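Local coordinates for octaprenyl Pyrophosphate Synthase (Helicobacter pylori, PDB 3TC1), which probably makes octaprenyl pyrophosphate by adding isopentenyl pyrophosphate units to a shorter allylic pyrophosphate, as trans-prenyltransferases do, at residues S73-D78 with V102-V107; M194-I199 with Q300-R305. All blocks are in the same frame, centred on the assembly; numbering follows the deposited sequence.

One helix of each interaction carries an aspartate-rich DDxxD motif of the trans-prenyltransferase fold, yet the two contacts lie on opposite sides of the chain's centre, with their own centres 26 Å apart. Interaction 1 is fully buried, joins helices 53-80 and 92-116, and combines a side chain-to-backbone hydrogen bond with leucine packing beside the second subunit. Interaction 2 is partly buried, involves one chain alone, and sets helix 182-205 against residues 302-305, at the C-terminal end of the modelled chain. Its contacts are mostly apolar, led by branched side chains, with backbone atoms also touching. The two share no helix and do not touch, their nearest atoms being about 9 Å apart.

Interaction 1: S73-D78 with V102-V107; sequences SLLHDD and VMLGDV
The helix bearing the first DDxxD motif, which begins at Asp77 and Asp78, meets helix 92-116 through Leu75 and His76, which reach Val102, Leu104, Gly105 and Asp106. The two helices run nearly antiparallel, at 162°, and their axes approach to 8.3 Å. Gly105 has no side chain where the His76 ring comes in; its CA lies 3.7 Å from Leu75 CD1 and obliquely against the ring. The polar part of the contact is His76. Its CG is anti to the carbonyl carbon (chi1 -76°), which carries the imidazole across the gap so that NE2 donates to Val102 O at 2.7 Å. The bond is fairly straight, at 158°, lies close to the ring plane and falls on a lone pair of the carbonyl. Val102 O is thus gripped twice, because Asp106 N, one helical turn on, also bonds to it. Asp106 OD1 sits at the same ring edge, 3.1 Å from His76 CE1, with its carboxylate turned almost perpendicular to the ring. The other oxygen, OD2, accepts from His76 ND1 of the second subunit, and ND1 of this ring is paired likewise with Asp106 of that subunit. Held at both nitrogens, the ring has its rotation fixed, and with a carbonyl at NE2 and a carboxylate at ND1 it is probably inclined to the doubly protonated form. Beside it, Leu75 CD1 reaches over the Leu104 branch point, 3.7 Å from CG and equally near CD2, the two leucines crossing obliquely; Ile92 packs against both. With the two His76 rings meeting at about a right angle across the dimer, the arrangement belongs to an antiparallel helix pair lining the subunit interface of the all-helical prenyl synthase fold, directly beside the aspartate-rich motif.

Interaction 2: M194-I199 with Q300-R305; sequences MAFQII and QDVISR
Val302 is the first residue along 300-305 to touch the other helix, its side chain directed at Phe196 and Ile199. CG2, anti to the backbone N, points between these two residues: it lies 3.9 Å from Phe196 CA and 4.0 Å from Ile199 CG1. From the Phe196 ring it stands obliquely, farther off than from the backbone. The Val302 carbonyl also faces the isoleucine, with O 3.5 Å from Ile199 CG2. Helix 182-205 bears the second DDxxD motif, starting at Asp200 and Asp201 directly after Ile199, so this contact backs a helix wall of the probable active-site cavity; the Phe196 side chain is about 8 Å from a bound magnesium ion. Next, Ile303 meets Ile199 tip to tip and roughly at right angles, the two CD1 atoms 3.9 Å apart, while its side chain also rests on Ala276 and Ser280 of helix 268-286. Ser304 turns away from the helix, where the backbone bonds, such as Ser304 N to Asp301 O, are weak. The chain comes back at its last modelled residue, with Arg305 O 4.0 Å from Ile199 CG2, though Arg305 is poorly ordered.

Interaction 1: S73-D78 with V102-V107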
loop_
_atom_site.group_PDB
_atom_site.type_symbol
_atom_site.label_atom_id
_atom_site.label_comp_id
_atom_site.label_asym_id
_atom_site.label_seq_id
_atom_site.Cartn_x
_atom_site.Cartn_y
_atom_site.Cartn_z
ATOM N N SER B 73 0.889 -7.589 -0.945
ATOM C CA SER B 73 2.291 -7.654 -0.553
ATOM C C SER B 73 3.141 -8.259 -1.666
ATOM O O SER B 73 4.253 -7.814 -1.909
ATOM C CB SER B 73 2.461 -8.478 0.727
ATOM O OG SER B 73 2.093 -9.821 0.508
ATOM N N LEU B 74 2.616 -9.278 -2.336
ATOM C CA LEU B 74 3.351 -9.921 -3.424
ATOM C C LEU B 74 3.524 -8.949 -4.590
ATOM O O LEU B 74 4.569 -8.929 -5.243
ATOM C CB LEU B 74 2.624 -11.186 -3.894
ATOM C CG LEU B 74 2.531 -12.316 -2.860
ATOM C CD1 LEU B 74 1.710 -13.468 -3.424
ATOM C CD2 LEU B 74 3.927 -12.777 -2.479
ATOM N N LEU B 75 2.499 -8.141 -4.843
ATOM C CA LEU B 75 2.558 -7.160 -5.922
ATOM C C LEU B 75 3.661 -6.147 -5.655
ATOM O O LEU B 75 4.425 -5.808 -6.554
ATOM C CB LEU B 75 1.221 -6.432 -6.065
ATOM C CG LEU B 75 0.046 -7.211 -6.663
ATOM C CD1 LEU B 75 -1.212 -6.348 -6.584
ATOM C CD2 LEU B 75 0.340 -7.597 -8.113
ATOM N N HIS B 76 3.747 -5.659 -4.422
ATOM C CA HIS B 76 4.782 -4.690 -4.087
ATOM C C HIS B 76 6.154 -5.345 -4.027
ATOM O O HIS B 76 7.149 -4.734 -4.409
ATOM C CB HIS B 76 4.468 -3.987 -2.758
ATOM C CG HIS B 76 3.398 -2.942 -2.874
ATOM N ND1 HIS B 76 3.009 -2.148 -1.817
ATOM C CD2 HIS B 76 2.628 -2.573 -3.924
ATOM C CE1 HIS B 76 2.043 -1.338 -2.210
ATOM N NE2 HIS B 76 1.791 -1.576 -3.483
ATOM N N ASP B 77 6.206 -6.587 -3.555
ATOM C CA ASP B 77 7.477 -7.299 -3.473
ATOM C C ASP B 77 8.059 -7.519 -4.867
ATOM O O ASP B 77 9.269 -7.447 -5.051
ATOM C CB ASP B 77 7.309 -8.647 -2.763
ATOM C CG ASP B 77 6.997 -8.496 -1.284
ATOM O OD1 ASP B 77 7.668 -7.685 -0.608
ATOM O OD2 ASP B 77 6.088 -9.199 -0.792
ATOM N N ASP B 78 7.204 -7.786 -5.849
ATOM C CA ASP B 78 7.685 -8.004 -7.211
ATOM C C ASP B 78 8.288 -6.732 -7.794
ATOM O O ASP B 78 9.225 -6.790 -8.585
ATOM C CB ASP B 78 6.558 -8.511 -8.116
ATOM C CG ASP B 78 6.221 -9.964 -7.858
ATOM O OD1 ASP B 78 7.088 -10.680 -7.318
ATOM O OD2 ASP B 78 5.100 -10.398 -8.204
ATOM N N VAL B 102 2.320 -1.061 -8.184
ATOM C CA VAL B 102 2.310 -0.441 -6.863
ATOM C C VAL B 102 0.904 0.038 -6.508
ATOM O O VAL B 102 0.403 -0.256 -5.424
ATOM C CB VAL B 102 3.282 0.765 -6.782
ATOM C CG1 VAL B 102 3.173 1.435 -5.418
ATOM C CG2 VAL B 102 4.707 0.297 -7.007
ATOM N N MET B 103 0.273 0.774 -7.418
ATOM C CA MET B 103 -1.078 1.270 -7.172
ATOM C C MET B 103 -2.065 0.122 -7.008
ATOM O O MET B 103 -2.947 0.182 -6.152
ATOM C CB MET B 103 -1.553 2.182 -8.309
ATOM C CG MET B 103 -0.919 3.564 -8.332
ATOM S SD MET B 103 -1.087 4.463 -6.769
ATOM C CE MET B 103 0.594 4.900 -6.477
ATOM N N LEU B 104 -1.927 -0.915 -7.831
ATOM C CA LEU B 104 -2.817 -2.067 -7.745
ATOM C C LEU B 104 -2.693 -2.711 -6.368
ATOM O O LEU B 104 -3.668 -3.205 -5.817
ATOM C CB LEU B 104 -2.491 -3.099 -8.828
ATOM C CG LEU B 104 -3.393 -4.342 -8.785
ATOM C CD1 LEU B 104 -4.831 -3.949 -9.088
ATOM C CD2 LEU B 104 -2.905 -5.384 -9.774
ATOM N N GLY B 105 -1.484 -2.702 -5.819
ATOM C CA GLY B 105 -1.271 -3.257 -4.496
ATOM C C GLY B 105 -1.952 -2.379 -3.459
ATOM O O GLY B 105 -2.507 -2.868 -2.475
ATOM N N ASP B 106 -1.912 -1.067 -3.682
ATOM C CA ASP B 106 -2.542 -0.124 -2.759
ATOM C C ASP B 106 -4.051 -0.314 -2.791
ATOM O O ASP B 106 -4.730 -0.176 -1.773
ATOM C CB ASP B 106 -2.194 1.321 -3.136
ATOM C CG ASP B 106 -0.759 1.672 -2.811
ATOM O OD1 ASP B 106 -0.125 0.912 -2.044
ATOM O OD2 ASP B 106 -0.274 2.712 -3.304
ATOM N N VAL B 107 -4.557 -0.615 -3.980
ATOM C CA VAL B 107 -5.977 -0.871 -4.193
ATOM C C VAL B 107 -6.379 -2.128 -3.416
ATOM O O VAL B 107 -7.409 -2.151 -2.741
ATOM C CB VAL B 107 -6.273 -1.097 -5.690
ATOM C CG1 VAL B 107 -7.622 -1.789 -5.860
ATOM C CG2 VAL B 107 -6.265 0.243 -6.431
#

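Interaction 2: M194-I199 with Q300-R305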
loop_
_atom_site.group_PDB
_atom_site.type_symbol
_atom_site.label_atom_id
_atom_site.label_comp_id
_atom_site.label_asym_id
_atom_site.label_seq_id
_atom_site.Cartn_x
_atom_site.Cartn_y
_atom_site.Cartn_z
ATOM N N MET B 194 6.863 -20.004 10.854
ATOM C CA MET B 194 8.319 -20.079 10.939
ATOM C C MET B 194 8.797 -21.306 10.158
ATOM O O MET B 194 9.711 -21.212 9.341
ATOM C CB MET B 194 8.771 -20.187 12.406
ATOM C CG MET B 194 8.533 -18.922 13.244
ATOM S SD MET B 194 9.387 -17.456 12.607
ATOM C CE MET B 194 11.029 -17.688 13.287
ATOM N N ALA B 195 8.172 -22.456 10.408
ATOM C CA ALA B 195 8.550 -23.683 9.711
ATOM C C ALA B 195 8.330 -23.524 8.206
ATOM O O ALA B 195 9.170 -23.918 7.392
ATOM C CB ALA B 195 7.741 -24.852 10.232
ATOM N N PHE B 196 7.195 -22.934 7.849
ATOM C CA PHE B 196 6.844 -22.722 6.454
ATOM C C PHE B 196 7.901 -21.941 5.674
ATOM O O PHE B 196 8.277 -22.335 4.575
ATOM C CB PHE B 196 5.508 -21.981 6.349
ATOM C CG PHE B 196 5.137 -21.613 4.941
ATOM C CD1 PHE B 196 4.660 -22.576 4.056
ATOM C CD2 PHE B 196 5.309 -20.310 4.484
ATOM C CE1 PHE B 196 4.363 -22.247 2.735
ATOM C CE2 PHE B 196 5.013 -19.971 3.162
ATOM C CZ PHE B 196 4.541 -20.944 2.290
ATOM N N GLN B 197 8.379 -20.835 6.234
ATOM C CA GLN B 197 9.371 -20.028 5.534
ATOM C C GLN B 197 10.754 -20.674 5.513
ATOM O O GLN B 197 11.527 -20.456 4.581
ATOM C CB GLN B 197 9.464 -18.630 6.145
ATOM C CG GLN B 197 10.294 -17.654 5.310
ATOM C CD GLN B 197 9.788 -17.539 3.881
ATOM O OE1 GLN B 197 8.623 -17.210 3.647
ATOM N NE2 GLN B 197 10.661 -17.814 2.917
ATOM N N ILE B 198 11.078 -21.452 6.540
ATOM C CA ILE B 198 12.375 -22.122 6.568
ATOM C C ILE B 198 12.392 -23.167 5.445
ATOM O O ILE B 198 13.367 -23.270 4.695
ATOM C CB ILE B 198 12.629 -22.796 7.939
ATOM C CG1 ILE B 198 12.831 -21.718 9.009
ATOM C CG2 ILE B 198 13.880 -23.677 7.880
ATOM C CD1 ILE B 198 12.841 -22.261 10.433
ATOM N N ILE B 199 11.298 -23.917 5.316
ATOM C CA ILE B 199 11.187 -24.936 4.274
ATOM C C ILE B 199 11.182 -24.269 2.900
ATOM O O ILE B 199 11.704 -24.814 1.921
ATOM C CB ILE B 199 9.892 -25.778 4.433
ATOM C CG1 ILE B 199 9.969 -26.620 5.708
ATOM C CG2 ILE B 199 9.679 -26.657 3.205
ATOM C CD1 ILE B 199 11.165 -27.562 5.767
ATOM N N GLN B 300 2.122 -31.154 9.283
ATOM C CA GLN B 300 3.010 -32.290 9.060
ATOM C C GLN B 300 3.524 -32.275 7.626
ATOM O O GLN B 300 4.697 -32.544 7.374
ATOM C CB GLN B 300 2.265 -33.604 9.318
ATOM C CG GLN B 300 1.660 -33.710 10.708
ATOM C CD GLN B 300 0.744 -34.913 10.861
ATOM O OE1 GLN B 300 -0.122 -35.160 10.021
ATOM N NE2 GLN B 300 0.924 -35.660 11.945
ATOM N N ASP B 301 2.635 -31.944 6.694
ATOM C CA ASP B 301 2.967 -31.911 5.274
ATOM C C ASP B 301 3.961 -30.834 4.852
ATOM O O ASP B 301 4.671 -31.000 3.862
ATOM C CB ASP B 301 1.687 -31.768 4.451
ATOM C CG ASP B 301 0.790 -32.980 4.563
ATOM O OD1 ASP B 301 1.099 -33.872 5.384
ATOM O OD2 ASP B 301 -0.223 -33.039 3.834
ATOM N N VAL B 302 4.014 -29.726 5.582
ATOM C CA VAL B 302 4.953 -28.671 5.216
ATOM C C VAL B 302 6.394 -29.142 5.384
ATOM O O VAL B 302 7.279 -28.745 4.629
ATOM C CB VAL B 302 4.749 -27.397 6.068
ATOM C CG1 VAL B 302 4.579 -27.767 7.531
ATOM C CG2 VAL B 302 5.952 -26.467 5.903
ATOM N N ILE B 303 6.619 -30.001 6.371
ATOM C CA ILE B 303 7.956 -30.511 6.652
ATOM C C ILE B 303 8.477 -31.576 5.682
ATOM O O ILE B 303 9.687 -31.786 5.578
ATOM C CB ILE B 303 8.035 -31.049 8.102
ATOM C CG1 ILE B 303 8.145 -29.874 9.076
ATOM C CG2 ILE B 303 9.235 -31.984 8.264
ATOM C CD1 ILE B 303 9.454 -29.106 8.952
ATOM N N SER B 304 7.578 -32.240 4.966
ATOM C CA SER B 304 7.991 -33.273 4.018
ATOM C C SER B 304 7.995 -32.713 2.599
ATOM O O SER B 304 7.382 -33.286 1.699
ATOM C CB SER B 304 7.037 -34.466 4.085
ATOM O OG SER B 304 6.596 -34.700 5.411
ATOM N N ARG B 305 8.688 -31.592 2.413
ATOM C CA ARG B 305 8.781 -30.926 1.117
ATOM C C ARG B 305 7.532 -30.131 0.776
ATOM O O ARG B 305 7.096 -29.285 1.558
ATOM C CB ARG B 305 9.081 -31.948 0.011
ATOM C CG ARG B 305 10.434 -32.593 0.200
ATOM C CD ARG B 305 11.354 -31.538 0.774
ATOM N NE ARG B 305 12.717 -31.975 1.019
ATOM C CZ ARG B 305 13.683 -31.144 1.390
ATOM N NH1 ARG B 305 13.411 -29.857 1.550
ATOM N NH2 ARG B 305 14.913 -31.591 1.589
#